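Local coordinates for nucleoporin nup120 (PDB 4GQ2), which serves as a structural component of the nuclear pore complex and can offer docking sites for transport factors that associate transiently, at residues 728-733 and 835-840. Residues are numbered along the deposited sequence; the frame is centred on the assembly and turned at random.
Sequences DWRLVS and WLNSDP
Trp835, in the loop between helices 826-832 and 840-852, pushes the six-membered end of its indole against helix 719-739 and makes most of the apolar contact. Its CG stands anti to its own carbonyl carbon (chi1 -68°), which carries the indole toward the helix. CH2 at the far end of the ring meets Trp729 CZ3 at 3.9 Å, Trp729 CZ3 lying at the edge of the Trp835 ring, in its plane, and the two side chains crossing at about a right angle. The same CH2 is 3.8 Å from Ser733 CB, while Arg730 CG touches CE3 of Trp835 at 3.8 Å as the arginine runs alongside the indole in the opposite direction. Helix 812-822 adds Val813 against Trp835.

Among polar groups, Arg730 bends at chi3 (87°) and brings NH1 within 2.8 Å of Trp835 O, near the guanidinium plane but at an angle too poor for a hydrogen bond. The charge is matched instead by salt bridges to Asp811 and Glu727. Trp835 NE1 bonds to Glu737 one helical turn beyond Ser733, and Trp729 NE1 to Glu694. Beyond the indole, Asn837 OD1 accepts from Asp839 N (3.2 Å), an Asx turn in the loop leading into helix 840-852, with the N-H coming from above the carbonyl plane.

An alanine at Trp835 would remove the indole and would probably loosen the loop from helix 719-739, leaving Glu737 without this donor. With both indole N-H groups and the guanidinium paired to carboxylates, this buried contact with the HEAT-repeat region probably costs little in lost solvation.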
ATOM      1  N   ASP A 728     -18.358  -0.071   9.876  1.00 38.39           N
ATOM      2  CA  ASP A 728     -17.195   0.770  10.093  1.00 34.82           C
ATOM      3  C   ASP A 728     -15.907  -0.030   9.827  1.00 39.69           C
ATOM      4  O   ASP A 728     -15.044   0.393   9.046  1.00 34.79           O
ATOM      5  CB  ASP A 728     -17.203   1.292  11.533  1.00 35.37           C
ATOM      6  CG  ASP A 728     -18.210   2.414  11.750  1.00 40.23           C
ATOM      7  OD1 ASP A 728     -18.800   2.907  10.767  1.00 39.26           O
ATOM      8  OD2 ASP A 728     -18.398   2.814  12.916  1.00 49.05           O
ATOM      9  N   TRP A 729     -15.797  -1.192  10.474  1.00 34.95           N
ATOM     10  CA  TRP A 729     -14.642  -2.064  10.309  1.00 31.77           C
ATOM     11  C   TRP A 729     -14.368  -2.304   8.863  1.00 31.47           C
ATOM     12  O   TRP A 729     -13.223  -2.193   8.425  1.00 34.22           O
ATOM     13  CB  TRP A 729     -14.827  -3.395  11.032  1.00 33.35           C
ATOM     14  CG  TRP A 729     -13.547  -4.182  11.051  1.00 31.60           C
ATOM     15  CD1 TRP A 729     -12.527  -4.122  11.999  1.00 28.00           C
ATOM     16  CD2 TRP A 729     -13.080  -5.149  10.042  1.00 30.63           C
ATOM     17  NE1 TRP A 729     -11.491  -4.969  11.663  1.00 30.67           N
ATOM     18  CE2 TRP A 729     -11.754  -5.612  10.498  1.00 29.87           C
ATOM     19  CE3 TRP A 729     -13.599  -5.650   8.844  1.00 29.46           C
ATOM     20  CZ2 TRP A 729     -11.004  -6.541   9.773  1.00 26.18           C
ATOM     21  CZ3 TRP A 729     -12.837  -6.590   8.127  1.00 32.83           C
ATOM     22  CH2 TRP A 729     -11.571  -7.021   8.583  1.00 30.86           C
ATOM     23  N   ARG A 730     -15.420  -2.616   8.110  1.00 30.59           N
ATOM     24  CA  ARG A 730     -15.296  -2.925   6.692  1.00 31.33           C
ATOM     25  C   ARG A 730     -14.641  -1.791   5.932  1.00 31.54           C
ATOM     26  O   ARG A 730     -13.656  -2.008   5.241  1.00 36.05           O
ATOM     27  CB  ARG A 730     -16.660  -3.240   6.072  1.00 28.20           C
ATOM     28  CG  ARG A 730     -16.568  -3.640   4.613  1.00 34.45           C
ATOM     29  CD  ARG A 730     -17.917  -4.075   4.069  1.00 38.38           C
ATOM     30  NE  ARG A 730     -18.643  -2.916   3.592  1.00 50.15           N
ATOM     31  CZ  ARG A 730     -18.832  -2.595   2.319  1.00 40.93           C
ATOM     32  NH1 ARG A 730     -18.388  -3.364   1.339  1.00 34.62           N
ATOM     33  NH2 ARG A 730     -19.498  -1.494   2.043  1.00 43.14           N
ATOM     34  N   LEU A 731     -15.189  -0.586   6.069  1.00 35.37           N
ATOM     35  CA  LEU A 731     -14.737   0.553   5.282  1.00 32.56           C
ATOM     36  C   LEU A 731     -13.338   0.956   5.670  1.00 31.04           C
ATOM     37  O   LEU A 731     -12.513   1.267   4.815  1.00 35.67           O
ATOM     38  CB  LEU A 731     -15.695   1.735   5.432  1.00 38.56           C
ATOM     39  CG  LEU A 731     -17.098   1.519   4.850  1.00 37.66           C
ATOM     40  CD1 LEU A 731     -17.853   2.834   4.802  1.00 43.14           C
ATOM     41  CD2 LEU A 731     -17.022   0.910   3.456  1.00 33.76           C
ATOM     42  N   VAL A 732     -13.073   0.921   6.968  1.00 30.74           N
ATOM     43  CA  VAL A 732     -11.754   1.229   7.493  1.00 33.04           C
ATOM     44  C   VAL A 732     -10.699   0.221   7.002  1.00 33.10           C
ATOM     45  O   VAL A 732      -9.659   0.621   6.475  1.00 37.83           O
ATOM     46  CB  VAL A 732     -11.802   1.354   9.035  1.00 31.41           C
ATOM     47  CG1 VAL A 732     -10.411   1.299   9.636  1.00 31.93           C
ATOM     48  CG2 VAL A 732     -12.509   2.653   9.427  1.00 31.46           C
ATOM     49  N   SER A 733     -10.985  -1.072   7.143  1.00 30.18           N
ATOM     50  CA  SER A 733     -10.056  -2.128   6.719  1.00 31.75           C
ATOM     51  C   SER A 733      -9.866  -2.133   5.212  1.00 30.72           C
ATOM     52  O   SER A 733      -8.767  -2.364   4.726  1.00 33.15           O
ATOM     53  CB  SER A 733     -10.512  -3.509   7.211  1.00 33.74           C
ATOM     54  OG  SER A 733     -10.642  -3.521   8.629  1.00 35.30           O
ATOM     55  N   TRP A 835     -14.192  -6.881  -1.530  1.00 31.31           N
ATOM     56  CA  TRP A 835     -14.857  -5.877  -0.691  1.00 32.92           C
ATOM     57  C   TRP A 835     -16.149  -5.370  -1.273  1.00 37.55           C
ATOM     58  O   TRP A 835     -16.984  -4.830  -0.537  1.00 30.67           O
ATOM     59  CB  TRP A 835     -13.929  -4.690  -0.467  1.00 25.19           C
ATOM     60  CG  TRP A 835     -12.718  -4.993   0.370  1.00 27.94           C
ATOM     61  CD1 TRP A 835     -11.403  -5.093  -0.055  1.00 31.44           C
ATOM     62  CD2 TRP A 835     -12.671  -5.249   1.826  1.00 24.72           C
ATOM     63  NE1 TRP A 835     -10.566  -5.375   1.005  1.00 30.35           N
ATOM     64  CE2 TRP A 835     -11.262  -5.478   2.156  1.00 26.17           C
ATOM     65  CE3 TRP A 835     -13.614  -5.294   2.842  1.00 23.98           C
ATOM     66  CZ2 TRP A 835     -10.841  -5.730   3.455  1.00 25.47           C
ATOM     67  CZ3 TRP A 835     -13.179  -5.557   4.148  1.00 25.21           C
ATOM     68  CH2 TRP A 835     -11.827  -5.776   4.444  1.00 22.14           C
ATOM     69  N   LEU A 836     -16.321  -5.508  -2.594  1.00 33.88           N
ATOM     70  CA  LEU A 836     -17.550  -5.047  -3.263  1.00 32.33           C
ATOM     71  C   LEU A 836     -18.735  -5.854  -2.774  1.00 33.91           C
ATOM     72  O   LEU A 836     -18.647  -7.075  -2.655  1.00 37.26           O
ATOM     73  CB  LEU A 836     -17.433  -5.142  -4.788  1.00 28.75           C
ATOM     74  CG  LEU A 836     -16.578  -4.083  -5.488  1.00 29.81           C
ATOM     75  CD1 LEU A 836     -16.270  -4.512  -6.913  1.00 26.36           C
ATOM     76  CD2 LEU A 836     -17.256  -2.714  -5.470  1.00 30.58           C
ATOM     77  N   ASN A 837     -19.836  -5.171  -2.470  1.00 31.45           N
ATOM     78  CA  ASN A 837     -21.011  -5.832  -1.912  1.00 30.88           C
ATOM     79  C   ASN A 837     -21.921  -6.417  -2.999  1.00 34.18           C
ATOM     80  O   ASN A 837     -21.506  -6.526  -4.150  1.00 41.36           O
ATOM     81  CB  ASN A 837     -21.773  -4.888  -0.955  1.00 41.06           C
ATOM     82  CG  ASN A 837     -22.365  -3.660  -1.651  1.00 38.21           C
ATOM     83  OD1 ASN A 837     -22.569  -3.631  -2.868  1.00 40.00           O
ATOM     84  ND2 ASN A 837     -22.670  -2.646  -0.862  1.00 44.19           N
ATOM     85  N   SER A 838     -23.155  -6.768  -2.635  1.00 39.13           N
ATOM     86  CA  SER A 838     -24.084  -7.473  -3.529  1.00 38.74           C
ATOM     87  C   SER A 838     -25.098  -6.609  -4.287  1.00 38.92           C
ATOM     88  O   SER A 838     -25.937  -7.145  -4.995  1.00 45.49           O
ATOM     89  CB  SER A 838     -24.831  -8.548  -2.755  1.00 41.74           C
ATOM     90  OG  SER A 838     -23.936  -9.564  -2.356  1.00 62.50           O
ATOM     91  N   ASP A 839     -25.028  -5.288  -4.131  1.00 43.18           N
ATOM     92  CA  ASP A 839     -25.830  -4.363  -4.945  1.00 50.61           C
ATOM     93  C   ASP A 839     -25.571  -4.607  -6.445  1.00 53.65           C
ATOM     94  O   ASP A 839     -24.451  -4.948  -6.831  1.00 46.26           O
ATOM     95  CB  ASP A 839     -25.511  -2.898  -4.598  1.00 48.45           C
ATOM     96  CG  ASP A 839     -25.656  -2.592  -3.111  1.00 64.15           C
ATOM     97  OD1 ASP A 839     -26.491  -3.234  -2.442  1.00 61.31           O
ATOM     98  OD2 ASP A 839     -24.931  -1.701  -2.609  1.00 66.70           O
ATOM     99  N   PRO A 840     -26.608  -4.441  -7.288  1.00 46.33           N
ATOM    100  CA  PRO A 840     -26.451  -4.690  -8.721  1.00 40.66           C
ATOM    101  C   PRO A 840     -25.292  -3.947  -9.387  1.00 37.78           C
ATOM    102  O   PRO A 840     -24.536  -4.561 -10.136  1.00 42.91           O
ATOM    103  CB  PRO A 840     -27.804  -4.258  -9.295  1.00 38.46           C
ATOM    104  CG  PRO A 840     -28.765  -4.594  -8.195  1.00 41.50           C
ATOM    105  CD  PRO A 840     -28.028  -4.276  -6.919  1.00 40.48           C
TER